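Local coordinates for protein solute carrier family 15 member 1 (Mus musculus, PDB 5A9D) that is the extracellular domain of an intestinal transporter that moves di- and probably tripeptides into cells together with protons, at residues A[100-105]-A[164-169]. Numbering follows the deposited sequence.
Sequences RFVNTL and AYTYVI
Arg100 to Asn103 and Thr166 to Ile169 pair in parallel, the two inner strands of a four-stranded mixed sheet in the second of the chain's two immunoglobulin-like lobes. The backbone ladder, already running from Gly98, includes Arg100 N on Tyr165 O, and the bond from Ile169 N to Val102 O (2.8 Å) is almost linear, 178° at the hydrogen. Just after strand 97-103 ends, Ile169 O takes two bonds, from Thr104 N and, at 2.7 Å, from Thr104 OG1, the latter on an in-plane lone pair. Across Thr104, Asn103 OD1 accepts from Leu105 N in an Asx turn, its ND2 held by Glu107 O and Val121 O.

One face of the sheet looks into the sandwich. Phe101 slants across Tyr167, its CE2 3.4 Å from CB of Tyr167; the tyrosine directs an edge at the phenylalanine face in an offset edge-to-face pair, planes 75° apart. Ile169 CD1 sits 3.9 Å from Phe101 CD2, and Val109 and Ile111 of the facing sheet pack against the isoleucine.

The other face carries Arg100, whose extended chain brings NE to Thr166 OG1 at 2.8 Å, close to the guanidinium plane. Asp184 also binds that hydroxyl, while NH1 forms a salt bridge with Asp86 of the second subunit. An alanine in place of Arg100 would probably leave Asp86 of that subunit without the charge of this arginine and the Thr166 hydroxyl without its NE donor. Next to Arg100, Val102 CG2 meets Thr166 CG2 at 3.5 Å, and Ile12 of the second subunit packs on Val102.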
ATOM      1  N   ARG A 100       5.510  -1.778 -12.467  1.00 27.03           N
ATOM      2  CA  ARG A 100       4.189  -1.249 -12.133  1.00 25.97           C
ATOM      3  C   ARG A 100       3.709  -0.439 -13.347  1.00 28.63           C
ATOM      4  O   ARG A 100       4.516  -0.034 -14.183  1.00 26.29           O
ATOM      5  CB  ARG A 100       4.200  -0.405 -10.841  1.00 25.61           C
ATOM      6  CG  ARG A 100       4.943   0.902 -11.005  1.00 30.12           C
ATOM      7  CD  ARG A 100       4.695   1.803  -9.832  1.00 33.08           C
ATOM      8  NE  ARG A 100       5.552   2.973  -9.945  1.00 34.96           N
ATOM      9  CZ  ARG A 100       5.782   3.825  -8.961  1.00 50.69           C
ATOM     10  NH1 ARG A 100       5.191   3.663  -7.782  1.00 39.28           N
ATOM     11  NH2 ARG A 100       6.623   4.834  -9.137  1.00 43.90           N
ATOM     12  N   PHE A 101       2.407  -0.287 -13.471  1.00 25.46           N
ATOM     13  CA  PHE A 101       1.825   0.443 -14.584  1.00 25.93           C
ATOM     14  C   PHE A 101       1.096   1.675 -14.076  1.00 30.81           C
ATOM     15  O   PHE A 101       0.478   1.639 -13.021  1.00 28.19           O
ATOM     16  CB  PHE A 101       0.851  -0.452 -15.370  1.00 26.38           C
ATOM     17  CG  PHE A 101       1.581  -1.479 -16.201  1.00 26.63           C
ATOM     18  CD1 PHE A 101       1.963  -2.703 -15.648  1.00 26.54           C
ATOM     19  CD2 PHE A 101       1.956  -1.194 -17.517  1.00 25.49           C
ATOM     20  CE1 PHE A 101       2.692  -3.629 -16.406  1.00 27.58           C
ATOM     21  CE2 PHE A 101       2.647  -2.132 -18.286  1.00 27.82           C
ATOM     22  CZ  PHE A 101       3.037  -3.330 -17.724  1.00 27.08           C
ATOM     23  N   VAL A 102       1.180   2.767 -14.845  1.00 28.57           N
ATOM     24  CA  VAL A 102       0.500   4.001 -14.530  1.00 27.93           C
ATOM     25  C   VAL A 102      -0.482   4.208 -15.675  1.00 31.40           C
ATOM     26  O   VAL A 102      -0.079   4.219 -16.840  1.00 30.43           O
ATOM     27  CB  VAL A 102       1.459   5.216 -14.329  1.00 31.09           C
ATOM     28  CG1 VAL A 102       0.697   6.553 -14.341  1.00 29.57           C
ATOM     29  CG2 VAL A 102       2.258   5.073 -13.038  1.00 31.70           C
ATOM     30  N   ASN A 103      -1.754   4.422 -15.333  1.00 27.77           N
ATOM     31  CA  ASN A 103      -2.787   4.661 -16.326  1.00 28.84           C
ATOM     32  C   ASN A 103      -3.051   6.149 -16.451  1.00 34.38           C
ATOM     33  O   ASN A 103      -3.402   6.773 -15.459  1.00 35.72           O
ATOM     34  CB  ASN A 103      -4.063   3.888 -15.946  1.00 28.22           C
ATOM     35  CG  ASN A 103      -5.216   4.116 -16.884  1.00 35.98           C
ATOM     36  OD1 ASN A 103      -5.036   4.467 -18.042  1.00 33.87           O
ATOM     37  ND2 ASN A 103      -6.415   3.840 -16.428  1.00 26.17           N
ATOM     38  N   THR A 104      -2.880   6.737 -17.651  1.00 33.38           N
ATOM     39  CA  THR A 104      -3.208   8.166 -17.831  1.00 35.15           C
ATOM     40  C   THR A 104      -4.530   8.334 -18.588  1.00 41.87           C
ATOM     41  O   THR A 104      -4.942   9.451 -18.838  1.00 43.17           O
ATOM     42  CB  THR A 104      -2.070   8.953 -18.502  1.00 40.70           C
ATOM     43  OG1 THR A 104      -2.007   8.597 -19.879  1.00 36.18           O
ATOM     44  CG2 THR A 104      -0.721   8.751 -17.823  1.00 36.80           C
ATOM     45  N   LEU A 105      -5.191   7.221 -18.946  1.00 37.35           N
ATOM     46  CA  LEU A 105      -6.439   7.255 -19.696  1.00 37.99           C
ATOM     47  C   LEU A 105      -7.608   7.562 -18.774  1.00 43.07           C
ATOM     48  O   LEU A 105      -7.464   7.435 -17.561  1.00 40.10           O
ATOM     49  CB  LEU A 105      -6.657   5.919 -20.449  1.00 37.24           C
ATOM     50  CG  LEU A 105      -5.469   5.413 -21.281  1.00 41.35           C
ATOM     51  CD1 LEU A 105      -5.767   4.041 -21.843  1.00 41.48           C
ATOM     52  CD2 LEU A 105      -5.072   6.402 -22.376  1.00 41.75           C
ATOM     53  N   ALA A 164      13.674  -1.913 -11.337  1.00 43.92           N
ATOM     54  CA  ALA A 164      12.275  -1.571 -11.115  1.00 41.37           C
ATOM     55  C   ALA A 164      11.910  -0.552 -12.157  1.00 45.34           C
ATOM     56  O   ALA A 164      12.728   0.313 -12.464  1.00 48.02           O
ATOM     57  CB  ALA A 164      12.056  -1.023  -9.721  1.00 42.50           C
ATOM     58  N   TYR A 165      10.735  -0.710 -12.770  1.00 38.92           N
ATOM     59  CA  TYR A 165      10.270   0.160 -13.847  1.00 39.08           C
ATOM     60  C   TYR A 165       8.817   0.528 -13.664  1.00 37.39           C
ATOM     61  O   TYR A 165       8.041  -0.242 -13.102  1.00 33.30           O
ATOM     62  CB  TYR A 165      10.440  -0.510 -15.230  1.00 43.23           C
ATOM     63  CG  TYR A 165      11.842  -1.000 -15.532  1.00 52.55           C
ATOM     64  CD1 TYR A 165      12.786  -0.157 -16.108  1.00 57.90           C
ATOM     65  CD2 TYR A 165      12.222  -2.307 -15.243  1.00 55.34           C
ATOM     66  CE1 TYR A 165      14.081  -0.596 -16.370  1.00 62.15           C
ATOM     67  CE2 TYR A 165      13.503  -2.765 -15.522  1.00 60.19           C
ATOM     68  CZ  TYR A 165      14.431  -1.902 -16.077  1.00 74.15           C
ATOM     69  OH  TYR A 165      15.694  -2.365 -16.339  1.00 85.69           O
ATOM     70  N   THR A 166       8.456   1.708 -14.183  1.00 35.94           N
ATOM     71  CA  THR A 166       7.104   2.240 -14.220  1.00 34.10           C
ATOM     72  C   THR A 166       6.790   2.392 -15.696  1.00 35.62           C
ATOM     73  O   THR A 166       7.513   3.061 -16.430  1.00 35.56           O
ATOM     74  CB  THR A 166       7.007   3.568 -13.480  1.00 39.82           C
ATOM     75  OG1 THR A 166       7.240   3.349 -12.105  1.00 38.09           O
ATOM     76  CG2 THR A 166       5.633   4.199 -13.601  1.00 36.50           C
ATOM     77  N   TYR A 167       5.752   1.727 -16.123  1.00 30.75           N
ATOM     78  CA  TYR A 167       5.297   1.785 -17.511  1.00 30.95           C
ATOM     79  C   TYR A 167       4.078   2.695 -17.547  1.00 33.72           C
ATOM     80  O   TYR A 167       3.087   2.420 -16.868  1.00 31.45           O
ATOM     81  CB  TYR A 167       4.998   0.344 -17.981  1.00 33.11           C
ATOM     82  CG  TYR A 167       6.233  -0.468 -18.333  1.00 39.19           C
ATOM     83  CD1 TYR A 167       7.452  -0.244 -17.695  1.00 42.62           C
ATOM     84  CD2 TYR A 167       6.203  -1.412 -19.353  1.00 42.79           C
ATOM     85  CE1 TYR A 167       8.610  -0.938 -18.071  1.00 45.36           C
ATOM     86  CE2 TYR A 167       7.355  -2.107 -19.738  1.00 45.25           C
ATOM     87  CZ  TYR A 167       8.551  -1.878 -19.084  1.00 46.64           C
ATOM     88  OH  TYR A 167       9.674  -2.581 -19.455  1.00 50.37           O
ATOM     89  N   VAL A 168       4.206   3.859 -18.202  1.00 30.40           N
ATOM     90  CA  VAL A 168       3.117   4.851 -18.262  1.00 29.56           C
ATOM     91  C   VAL A 168       2.327   4.626 -19.542  1.00 31.48           C
ATOM     92  O   VAL A 168       2.877   4.732 -20.622  1.00 32.65           O
ATOM     93  CB  VAL A 168       3.640   6.320 -18.128  1.00 34.73           C
ATOM     94  CG1 VAL A 168       2.520   7.331 -18.357  1.00 34.76           C
ATOM     95  CG2 VAL A 168       4.299   6.558 -16.769  1.00 34.76           C
ATOM     96  N   ILE A 169       1.031   4.340 -19.408  1.00 28.25           N
ATOM     97  CA  ILE A 169       0.129   4.084 -20.522  1.00 27.05           C
ATOM     98  C   ILE A 169      -0.539   5.383 -20.907  1.00 33.83           C
ATOM     99  O   ILE A 169      -1.192   5.985 -20.059  1.00 34.07           O
ATOM    100  CB  ILE A 169      -0.918   3.018 -20.088  1.00 28.21           C
ATOM    101  CG1 ILE A 169      -0.202   1.708 -19.618  1.00 28.24           C
ATOM    102  CG2 ILE A 169      -1.973   2.782 -21.229  1.00 26.82           C
ATOM    103  CD1 ILE A 169      -1.193   0.709 -18.813  1.00 30.09           C
TER